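Local structure of type II restriction enzyme MspI (Moraxella sp., 1SA3) at residues E[35-40]-E[60-65]; E[67-72]-E[217-222]; E[124-129]-E[204-209]. The protein recognises the double-stranded DNA sequence 5'-CCGG-3' and cleaves it after the first C, leaving fragments with 5'-terminal phosphates. One frame throughout, in Å; residues are numbered along the deposited sequence.

In the fold
Contacts 1 and 2 share helix 57-69, which is held first against helix 23-41 and then, at its end, against strand 213-221; Ile62 CG1 lies 3.9 Å from Val217 CG1 where the two meet. Contact 1 is fully buried and purely apolar. Contact 2, partly buried, pairs a small apolar touch with one side-chain to backbone hydrogen bond. Contact 3 turns to strand 203-210, the sheet neighbour of 213-221, and spans from it to the DNA-reading segment 124-129. Phe207 ties it back to contact 1, its CZ 3.5 Å from Ile38 CD1. The hydrogen bond across segments is confined to contact 2, while in contact 3 a guanidinium meets aliphatic groups and the polar bonds run to the chain end and the DNA.

Contact 1 (E[35-40]-E[60-65]); sequences EKYILD and KDISSK. With NA (sodium ion), chain G.
Ile62 of helix 57-69 reaches across to Tyr37 and Ile38 of helix 23-41, and these three buried side chains make the whole interface. The tight spot is at the Ile62 CD1 methyl, 3.3 Å from Tyr37 CE2. The same methyl lies 3.5 Å from Tyr37 OH, so it lies against the hydroxyl end of the ring, nearest CE2, with the two side chains crossing at about a right angle. The tyrosine is brought there by its first torsion: CG is anti to the backbone N (chi1 -171°), which sends the ring toward the second helix although the CB bond does not point there. A looser touch joins the other branch, Ile62 CG2 to Ile38 CD1 at 3.8 Å. The backbones are nearest at Ile38 and Ile62, whose CA atoms are 8.3 Å apart.

Charge is kept to the partly exposed flanks. Lys36 NZ meets Asp40 OD2 at 2.8 Å, and Lys65 NZ meets Asp61 OD2 at 2.9 Å, each bond using the syn lone pair of its carboxylate; Lys65 also bridges to Asp216. Tyr37 OH is satisfied by Glu59. On a separate flank, Glu35 chelates the sodium ion through OE1 at 2.4 Å and OE2 at 2.8 Å, with Asp84, Asp99 and two waters completing the site. With no hydrogen bond crossing between the segments, the chemistry implies that apolar contact joins a metal-binding helix to its neighbour.

Contact 2 (E[67-72]-E[217-222]); sequences LKALNL and VTIKNI
Asn221 and Ala69 face each other, each with its CB bond directed at the opposite segment, and their CA atoms are the nearest pair at 5.5 Å. The asparagine amide is turned so that ND2 donates to Ala69 O over 3.0 Å. Two angles and a plane show how well this bond is aimed: the N-H...O angle is 170°, the acceptor lies in the amide plane, and the donor lies in the carbonyl plane on a lone pair, at a C=O...N angle of 137°. The amide is placed for this by a chi1 of 55°, which sets CG between the backbone N and the carbonyl carbon.

Beside the polar pair, the Ala69 methyl sits over the strand. Its CB is 3.8 Å from Ile219 O and 4.1 Å from the CG2 branch of Ile219, whose CB bond is also directed at the helix end. The methyl thus touches strand backbone and side chain alike, while Lys220, between the two contact residues, points away and pairs with Asp228.

The same asparagine amide works in two directions, since its OD1 accepts from Asp224 N. Asn221 is thus the N-cap of helix 222-234 while it also grips the end of helix 57-69, where Asn71, with positive phi and the bonds Leu72 N to Leu67 O and Asn71 N to Lys68 O, closes a Schellman motif.

Contact 3 (E[124-129]-E[204-209]); sequences KKVSIA and LIRFQV. With nucleotides of chain A.
Arg206 extends from strand 203-210 toward Val126 and Ile128, and its guanidinium group carries the contact from that side. Contacts of aliphatic methyls with the charged group come first. Val126 CG1 lies over one face of the guanidinium, 4.2 Å above its plane and offset toward the rim, with NH1 as its nearest atom at 4.3 Å. Ile128 CG2 comes closer, 3.2 Å from NH2, the two side chains running obliquely to each other. The bend that brings the guanidinium up to these methyls is in the arginine chain itself, where chi2 is -65° while the chain beyond is extended at chi3.

Polar interactions between the segments are sparse, with no hydrogen bond found. Lys124 O stands at the edge of the guanidinium near its plane, but at 4.5 Å from NH1 it is a distant neighbour. The charge is met elsewhere, by a salt bridge from Arg206 NH1 to the terminal carboxylate of Gly262. That residue also shares backbone hydrogen bonds with Val126, so the chain end serves both sides of the contact.

DNA forms the third group. Ser127, whose CB bond points away from segment 204-209, donates from OG to N7 of guanine DG6 of chain A over 2.8 Å, a major-groove contact with a base of the bound duplex; Lys261 is a further partner of this hydroxyl. Val126 CG2 packs on the sugar-phosphate backbone, 3.9 Å from C5' of the same nucleotide.

Around the contact, Ile128 and Ala129 both face Phe260, a classic beta bulge in the small antiparallel sheet of strands 127-131, 258-261 and 246-249. Arg206 lies in the larger mixed sheet, between strands 111-121 and 213-221, and its side chain also touches Lys119 of strand 111-121 and Tyr225 of helix 222-234; the contact thus bridges the two sheets.

Contact 1 (E[35-40]-E[60-65])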
loop_
_atom_site.group_PDB
_atom_site.type_symbol
_atom_site.label_atom_id
_atom_site.label_comp_id
_atom_site.label_asym_id
_atom_site.label_seq_id
_atom_site.Cartn_x
_atom_site.Cartn_y
_atom_site.Cartn_z
ATOM N N GLU E 35 -3.309 -7.113 -9.536
ATOM C CA GLU E 35 -2.591 -7.982 -8.612
ATOM C C GLU E 35 -2.062 -9.118 -9.481
ATOM O O GLU E 35 -0.900 -9.512 -9.393
ATOM C CB GLU E 35 -3.514 -8.569 -7.546
ATOM C CG GLU E 35 -2.802 -9.608 -6.676
ATOM C CD GLU E 35 -3.695 -10.225 -5.625
ATOM O OE1 GLU E 35 -4.500 -9.485 -5.023
ATOM O OE2 GLU E 35 -3.580 -11.447 -5.392
ATOM N N LYS E 36 -2.928 -9.631 -10.345
ATOM C CA LYS E 36 -2.568 -10.734 -11.223
ATOM C C LYS E 36 -1.452 -10.346 -12.191
ATOM O O LYS E 36 -0.635 -11.179 -12.569
ATOM C CB LYS E 36 -3.808 -11.199 -11.993
ATOM C CG LYS E 36 -3.857 -12.696 -12.258
ATOM C CD LYS E 36 -3.314 -13.041 -13.617
ATOM C CE LYS E 36 -3.564 -14.509 -13.948
ATOM N NZ LYS E 36 -3.304 -14.778 -15.393
ATOM N N TYR E 37 -1.425 -9.078 -12.587
ATOM C CA TYR E 37 -0.405 -8.568 -13.503
ATOM C C TYR E 37 0.971 -8.759 -12.858
ATOM O O TYR E 37 1.918 -9.195 -13.515
ATOM C CB TYR E 37 -0.689 -7.091 -13.787
ATOM C CG TYR E 37 0.142 -6.429 -14.874
ATOM C CD1 TYR E 37 0.673 -7.156 -15.943
ATOM C CD2 TYR E 37 0.339 -5.051 -14.857
ATOM C CE1 TYR E 37 1.381 -6.505 -16.972
ATOM C CE2 TYR E 37 1.025 -4.405 -15.854
ATOM C CZ TYR E 37 1.547 -5.131 -16.913
ATOM O OH TYR E 37 2.211 -4.448 -17.901
ATOM N N ILE E 38 1.076 -8.455 -11.566
ATOM C CA ILE E 38 2.343 -8.629 -10.854
ATOM C C ILE E 38 2.662 -10.116 -10.717
ATOM O O ILE E 38 3.792 -10.531 -10.957
ATOM C CB ILE E 38 2.300 -7.993 -9.432
ATOM C CG1 ILE E 38 2.143 -6.475 -9.535
ATOM C CG2 ILE E 38 3.576 -8.330 -8.650
ATOM C CD1 ILE E 38 3.328 -5.755 -10.167
ATOM N N LEU E 39 1.666 -10.917 -10.344
ATOM C CA LEU E 39 1.873 -12.346 -10.170
ATOM C C LEU E 39 2.399 -13.012 -11.442
ATOM O O LEU E 39 3.289 -13.866 -11.375
ATOM C CB LEU E 39 0.579 -13.026 -9.717
ATOM C CG LEU E 39 -0.024 -12.622 -8.362
ATOM C CD1 LEU E 39 -1.368 -13.310 -8.188
ATOM C CD2 LEU E 39 0.909 -13.007 -7.223
ATOM N N ASP E 40 1.870 -12.611 -12.594
ATOM C CA ASP E 40 2.303 -13.190 -13.861
ATOM C C ASP E 40 3.705 -12.746 -14.271
ATOM O O ASP E 40 4.473 -13.534 -14.820
ATOM C CB ASP E 40 1.302 -12.850 -14.971
ATOM C CG ASP E 40 0.037 -13.692 -14.894
ATOM O OD1 ASP E 40 -0.015 -14.617 -14.056
ATOM O OD2 ASP E 40 -0.901 -13.427 -15.679
ATOM N N LYS E 60 9.205 -4.490 -18.184
ATOM C CA LYS E 60 10.586 -4.334 -17.736
ATOM C C LYS E 60 10.633 -3.200 -16.716
ATOM O O LYS E 60 11.327 -3.295 -15.704
ATOM C CB LYS E 60 11.531 -4.004 -18.894
ATOM C CG LYS E 60 12.991 -3.929 -18.439
ATOM C CD LYS E 60 13.943 -3.418 -19.517
ATOM C CE LYS E 60 15.381 -3.382 -18.981
ATOM N NZ LYS E 60 16.338 -2.712 -19.895
ATOM N N ASP E 61 9.889 -2.127 -16.982
ATOM C CA ASP E 61 9.851 -0.992 -16.060
ATOM C C ASP E 61 9.270 -1.439 -14.722
ATOM O O ASP E 61 9.786 -1.088 -13.669
ATOM C CB ASP E 61 8.996 0.150 -16.625
ATOM C CG ASP E 61 8.897 1.337 -15.669
ATOM O OD1 ASP E 61 9.952 1.872 -15.263
ATOM O OD2 ASP E 61 7.764 1.744 -15.316
ATOM N N ILE E 62 8.195 -2.218 -14.777
ATOM C CA ILE E 62 7.534 -2.722 -13.573
ATOM C C ILE E 62 8.451 -3.661 -12.790
ATOM O O ILE E 62 8.675 -3.466 -11.587
ATOM C CB ILE E 62 6.229 -3.456 -13.949
ATOM C CG1 ILE E 62 5.254 -2.453 -14.585
ATOM C CG2 ILE E 62 5.624 -4.135 -12.712
ATOM C CD1 ILE E 62 4.030 -3.105 -15.261
ATOM N N SER E 63 9.000 -4.667 -13.468
ATOM C CA SER E 63 9.888 -5.610 -12.804
ATOM C C SER E 63 11.164 -4.935 -12.255
ATOM O O SER E 63 11.606 -5.250 -11.146
ATOM C CB SER E 63 10.233 -6.771 -13.752
ATOM O OG SER E 63 10.863 -6.324 -14.940
ATOM N N SER E 64 11.748 -4.009 -13.013
ATOM C CA SER E 64 12.948 -3.303 -12.550
ATOM C C SER E 64 12.648 -2.450 -11.312
ATOM O O SER E 64 13.452 -2.378 -10.390
ATOM C CB SER E 64 13.521 -2.400 -13.650
ATOM O OG SER E 64 14.154 -3.161 -14.662
ATOM N N LYS E 65 11.494 -1.793 -11.294
ATOM C CA LYS E 65 11.132 -0.981 -10.139
ATOM C C LYS E 65 10.966 -1.873 -8.909
ATOM O O LYS E 65 11.306 -1.478 -7.794
ATOM C CB LYS E 65 9.827 -0.210 -10.396
ATOM C CG LYS E 65 9.988 1.032 -11.263
ATOM C CD LYS E 65 8.642 1.635 -11.626
ATOM C CE LYS E 65 8.826 2.898 -12.459
ATOM N NZ LYS E 65 7.542 3.457 -12.966
HETATM NA NA NA G . -4.917 -10.738 -3.082
HETATM O O HOH W 1 -5.407 -11.347 -0.931
HETATM O O HOH W 2 -5.848 -8.636 -2.384
#

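Contact 2 (E[67-72]-E[217-222])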
loop_
_atom_site.group_PDB
_atom_site.type_symbol
_atom_site.label_atom_id
_atom_site.label_comp_id
_atom_site.label_asym_id
_atom_site.label_seq_id
_atom_site.Cartn_x
_atom_site.Cartn_y
_atom_site.Cartn_z
ATOM N N LEU E 67 12.492 -4.870 -8.322
ATOM C CA LEU E 67 13.813 -5.329 -7.888
ATOM C C LEU E 67 14.609 -4.182 -7.265
ATOM O O LEU E 67 15.376 -4.378 -6.315
ATOM C CB LEU E 67 14.593 -5.926 -9.068
ATOM C CG LEU E 67 14.024 -7.198 -9.714
ATOM C CD1 LEU E 67 14.915 -7.617 -10.879
ATOM C CD2 LEU E 67 13.920 -8.321 -8.687
ATOM N N LYS E 68 14.420 -2.979 -7.789
ATOM C CA LYS E 68 15.138 -1.821 -7.277
ATOM C C LYS E 68 14.713 -1.495 -5.846
ATOM O O LYS E 68 15.551 -1.180 -4.995
ATOM C CB LYS E 68 14.906 -0.621 -8.197
ATOM C CG LYS E 68 15.583 0.667 -7.764
ATOM C CD LYS E 68 15.241 1.780 -8.740
ATOM C CE LYS E 68 15.684 3.145 -8.243
ATOM N NZ LYS E 68 15.340 4.198 -9.243
ATOM N N ALA E 69 13.417 -1.582 -5.572
ATOM C CA ALA E 69 12.919 -1.297 -4.229
ATOM C C ALA E 69 13.472 -2.309 -3.231
ATOM O O ALA E 69 13.503 -2.051 -2.033
ATOM C CB ALA E 69 11.393 -1.338 -4.215
ATOM N N LEU E 70 13.903 -3.461 -3.738
ATOM C CA LEU E 70 14.454 -4.525 -2.904
ATOM C C LEU E 70 15.973 -4.585 -2.960
ATOM O O LEU E 70 16.586 -5.417 -2.287
ATOM C CB LEU E 70 13.905 -5.884 -3.350
ATOM C CG LEU E 70 12.411 -6.156 -3.168
ATOM C CD1 LEU E 70 12.034 -7.455 -3.893
ATOM C CD2 LEU E 70 12.085 -6.266 -1.684
ATOM N N ASN E 71 16.577 -3.716 -3.766
ATOM C CA ASN E 71 18.027 -3.699 -3.922
ATOM C C ASN E 71 18.526 -5.086 -4.328
ATOM O O ASN E 71 19.508 -5.583 -3.778
ATOM C CB ASN E 71 18.708 -3.270 -2.616
ATOM C CG ASN E 71 18.376 -1.844 -2.231
ATOM O OD1 ASN E 71 18.583 -0.919 -3.015
ATOM N ND2 ASN E 71 17.860 -1.655 -1.018
ATOM N N LEU E 72 17.841 -5.706 -5.287
ATOM C CA LEU E 72 18.198 -7.033 -5.769
ATOM C C LEU E 72 18.592 -6.959 -7.235
ATOM O O LEU E 72 17.947 -6.266 -8.022
ATOM C CB LEU E 72 17.015 -8.000 -5.663
ATOM C CG LEU E 72 16.594 -8.598 -4.325
ATOM C CD1 LEU E 72 15.098 -8.814 -4.351
ATOM C CD2 LEU E 72 17.319 -9.925 -4.080
ATOM N N VAL E 217 3.374 2.952 -12.677
ATOM C CA VAL E 217 3.354 2.230 -11.415
ATOM C C VAL E 217 4.447 2.796 -10.525
ATOM O O VAL E 217 5.468 3.287 -11.007
ATOM C CB VAL E 217 3.605 0.718 -11.608
ATOM C CG1 VAL E 217 5.050 0.476 -12.038
ATOM C CG2 VAL E 217 3.305 -0.033 -10.283
ATOM N N THR E 218 4.219 2.744 -9.222
ATOM C CA THR E 218 5.195 3.219 -8.263
ATOM C C THR E 218 5.328 2.080 -7.258
ATOM O O THR E 218 4.319 1.530 -6.809
ATOM C CB THR E 218 4.713 4.510 -7.573
ATOM O OG1 THR E 218 4.591 5.556 -8.551
ATOM C CG2 THR E 218 5.698 4.944 -6.525
ATOM N N ILE E 219 6.564 1.706 -6.937
ATOM C CA ILE E 219 6.820 0.610 -5.999
ATOM C C ILE E 219 7.822 1.086 -4.960
ATOM O O ILE E 219 8.968 1.404 -5.286
ATOM C CB ILE E 219 7.378 -0.636 -6.739
ATOM C CG1 ILE E 219 6.374 -1.076 -7.821
ATOM C CG2 ILE E 219 7.628 -1.783 -5.754
ATOM C CD1 ILE E 219 6.759 -2.338 -8.571
ATOM N N LYS E 220 7.382 1.130 -3.707
ATOM C CA LYS E 220 8.230 1.597 -2.616
ATOM C C LYS E 220 8.397 0.583 -1.490
ATOM O O LYS E 220 7.429 -0.071 -1.116
ATOM C CB LYS E 220 7.618 2.859 -2.012
ATOM C CG LYS E 220 7.538 4.058 -2.942
ATOM C CD LYS E 220 8.844 4.834 -2.982
ATOM C CE LYS E 220 8.661 6.155 -3.726
ATOM N NZ LYS E 220 9.878 7.022 -3.685
ATOM N N ASN E 221 9.615 0.435 -0.960
ATOM C CA ASN E 221 9.785 -0.436 0.203
ATOM C C ASN E 221 9.243 0.425 1.363
ATOM O O ASN E 221 9.064 1.645 1.207
ATOM C CB ASN E 221 11.263 -0.829 0.432
ATOM C CG ASN E 221 12.197 0.371 0.556
ATOM O OD1 ASN E 221 11.993 1.254 1.387
ATOM N ND2 ASN E 221 13.235 0.394 -0.271
ATOM N N ILE E 222 8.980 -0.185 2.514
ATOM C CA ILE E 222 8.407 0.566 3.625
ATOM C C ILE E 222 9.271 1.728 4.109
ATOM O O ILE E 222 8.750 2.814 4.363
ATOM C CB ILE E 222 8.062 -0.365 4.812
ATOM C CG1 ILE E 222 7.174 -1.516 4.325
ATOM C CG2 ILE E 222 7.316 0.410 5.889
ATOM C CD1 ILE E 222 5.910 -1.065 3.586
#

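Contact 3 (E[124-129]-E[204-209])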
loop_
_atom_site.group_PDB
_atom_site.type_symbol
_atom_site.label_atom_id
_atom_site.label_comp_id
_atom_site.label_asym_id
_atom_site.label_seq_id
_atom_site.Cartn_x
_atom_site.Cartn_y
_atom_site.Cartn_z
ATOM N N LYS E 124 -2.998 10.088 -6.750
ATOM C CA LYS E 124 -1.693 9.869 -6.116
ATOM C C LYS E 124 -1.877 9.288 -4.720
ATOM O O LYS E 124 -1.021 8.562 -4.222
ATOM C CB LYS E 124 -0.927 11.188 -5.988
ATOM C CG LYS E 124 -0.521 11.832 -7.304
ATOM C CD LYS E 124 0.262 13.110 -7.031
ATOM C CE LYS E 124 0.813 13.722 -8.307
ATOM N NZ LYS E 124 1.712 14.866 -7.985
ATOM N N LYS E 125 -2.991 9.639 -4.089
ATOM C CA LYS E 125 -3.310 9.154 -2.754
ATOM C C LYS E 125 -4.625 8.374 -2.806
ATOM O O LYS E 125 -5.575 8.766 -3.490
ATOM C CB LYS E 125 -3.447 10.320 -1.768
ATOM C CG LYS E 125 -2.186 10.642 -0.955
ATOM C CD LYS E 125 -1.148 11.407 -1.753
ATOM C CE LYS E 125 0.139 11.582 -0.947
ATOM N NZ LYS E 125 -0.133 12.060 0.439
ATOM N N VAL E 126 -4.673 7.269 -2.076
ATOM C CA VAL E 126 -5.859 6.437 -2.033
ATOM C C VAL E 126 -5.941 5.799 -0.649
ATOM O O VAL E 126 -4.939 5.694 0.061
ATOM C CB VAL E 126 -5.788 5.339 -3.100
ATOM C CG1 VAL E 126 -4.612 4.419 -2.805
ATOM C CG2 VAL E 126 -7.100 4.581 -3.165
ATOM N N SER E 127 -7.144 5.393 -0.273
ATOM C CA SER E 127 -7.372 4.773 1.024
ATOM C C SER E 127 -6.407 3.626 1.290
ATOM O O SER E 127 -6.256 2.729 0.459
ATOM C CB SER E 127 -8.811 4.259 1.099
ATOM O OG SER E 127 -9.732 5.314 0.867
ATOM N N ILE E 128 -5.742 3.664 2.442
ATOM C CA ILE E 128 -4.826 2.595 2.818
ATOM C C ILE E 128 -5.401 1.745 3.938
ATOM O O ILE E 128 -5.020 0.585 4.097
ATOM C CB ILE E 128 -3.455 3.130 3.274
ATOM C CG1 ILE E 128 -3.646 4.281 4.254
ATOM C CG2 ILE E 128 -2.628 3.529 2.055
ATOM C CD1 ILE E 128 -2.330 4.859 4.780
ATOM N N ALA E 129 -6.308 2.316 4.725
ATOM C CA ALA E 129 -6.924 1.554 5.810
ATOM C C ALA E 129 -7.858 2.395 6.657
ATOM O O ALA E 129 -7.871 3.625 6.567
ATOM C CB ALA E 129 -5.840 0.945 6.698
ATOM N N LEU E 204 4.990 -1.574 -1.221
ATOM C CA LEU E 204 3.681 -1.016 -1.530
ATOM C C LEU E 204 3.718 -0.701 -3.026
ATOM O O LEU E 204 4.494 0.155 -3.482
ATOM C CB LEU E 204 3.435 0.265 -0.727
ATOM C CG LEU E 204 3.679 0.142 0.783
ATOM C CD1 LEU E 204 3.410 1.486 1.456
ATOM C CD2 LEU E 204 2.772 -0.962 1.372
ATOM N N ILE E 205 2.897 -1.421 -3.778
ATOM C CA ILE E 205 2.815 -1.271 -5.224
ATOM C C ILE E 205 1.559 -0.480 -5.546
ATOM O O ILE E 205 0.466 -0.861 -5.148
ATOM C CB ILE E 205 2.739 -2.661 -5.912
ATOM C CG1 ILE E 205 3.997 -3.466 -5.575
ATOM C CG2 ILE E 205 2.588 -2.509 -7.425
ATOM C CD1 ILE E 205 4.014 -4.873 -6.168
ATOM N N ARG E 206 1.725 0.629 -6.257
ATOM C CA ARG E 206 0.600 1.479 -6.621
ATOM C C ARG E 206 0.519 1.702 -8.127
ATOM O O ARG E 206 1.361 2.392 -8.706
ATOM C CB ARG E 206 0.714 2.839 -5.927
ATOM C CG ARG E 206 0.742 2.782 -4.408
ATOM C CD ARG E 206 -0.568 2.268 -3.837
ATOM N NE ARG E 206 -0.560 2.289 -2.378
ATOM C CZ ARG E 206 -0.479 3.396 -1.646
ATOM N NH1 ARG E 206 -0.403 4.582 -2.237
ATOM N NH2 ARG E 206 -0.467 3.320 -0.324
ATOM N N PHE E 207 -0.491 1.111 -8.754
ATOM C CA PHE E 207 -0.704 1.275 -10.189
ATOM C C PHE E 207 -1.581 2.497 -10.404
ATOM O O PHE E 207 -2.635 2.636 -9.772
ATOM C CB PHE E 207 -1.426 0.066 -10.782
ATOM C CG PHE E 207 -0.552 -1.126 -10.983
ATOM C CD1 PHE E 207 -0.565 -2.172 -10.072
ATOM C CD2 PHE E 207 0.279 -1.209 -12.089
ATOM C CE1 PHE E 207 0.249 -3.292 -10.267
ATOM C CE2 PHE E 207 1.091 -2.318 -12.296
ATOM C CZ PHE E 207 1.075 -3.362 -11.380
ATOM N N GLN E 208 -1.133 3.397 -11.268
ATOM C CA GLN E 208 -1.925 4.569 -11.584
ATOM C C GLN E 208 -2.731 4.156 -12.815
ATOM O O GLN E 208 -2.172 3.870 -13.876
ATOM C CB GLN E 208 -1.034 5.761 -11.906
ATOM C CG GLN E 208 -1.827 7.018 -12.207
ATOM C CD GLN E 208 -0.932 8.223 -12.382
ATOM O OE1 GLN E 208 0.088 8.154 -13.074
ATOM N NE2 GLN E 208 -1.310 9.335 -11.768
ATOM N N VAL E 209 -4.046 4.113 -12.652
ATOM C CA VAL E 209 -4.942 3.702 -13.720
ATOM C C VAL E 209 -6.007 4.763 -13.922
ATOM O O VAL E 209 -6.761 5.077 -12.998
ATOM C CB VAL E 209 -5.618 2.372 -13.363
ATOM C CG1 VAL E 209 -6.546 1.944 -14.476
ATOM C CG2 VAL E 209 -4.555 1.305 -13.111
ATOM P P DG A 6 -8.019 -0.419 -4.627
ATOM O OP1 DG A 6 -7.110 -0.948 -5.680
ATOM O OP2 DG A 6 -7.443 0.327 -3.472
ATOM O "O5'" DG A 6 -9.139 0.500 -5.277
ATOM C "C5'" DG A 6 -9.228 1.886 -4.967
ATOM C "C4'" DG A 6 -10.518 2.444 -5.515
ATOM O "O4'" DG A 6 -11.532 2.170 -4.514
ATOM C "C3'" DG A 6 -10.488 3.962 -5.660
ATOM O "O3'" DG A 6 -10.357 4.415 -6.995
ATOM C "C2'" DG A 6 -11.816 4.442 -5.110
ATOM C "C1'" DG A 6 -12.398 3.280 -4.324
ATOM N N9 DG A 6 -12.327 3.690 -2.923
ATOM C C8 DG A 6 -11.375 3.342 -1.989
ATOM N N7 DG A 6 -11.494 4.006 -0.864
ATOM C C5 DG A 6 -12.611 4.811 -1.055
ATOM C C6 DG A 6 -13.228 5.762 -0.183
ATOM O O6 DG A 6 -12.885 6.098 0.960
ATOM N N1 DG A 6 -14.344 6.352 -0.776
ATOM C C2 DG A 6 -14.806 6.072 -2.049
ATOM N N2 DG A 6 -15.899 6.754 -2.456
ATOM N N3 DG A 6 -14.238 5.194 -2.866
ATOM C C4 DG A 6 -13.155 4.606 -2.309
#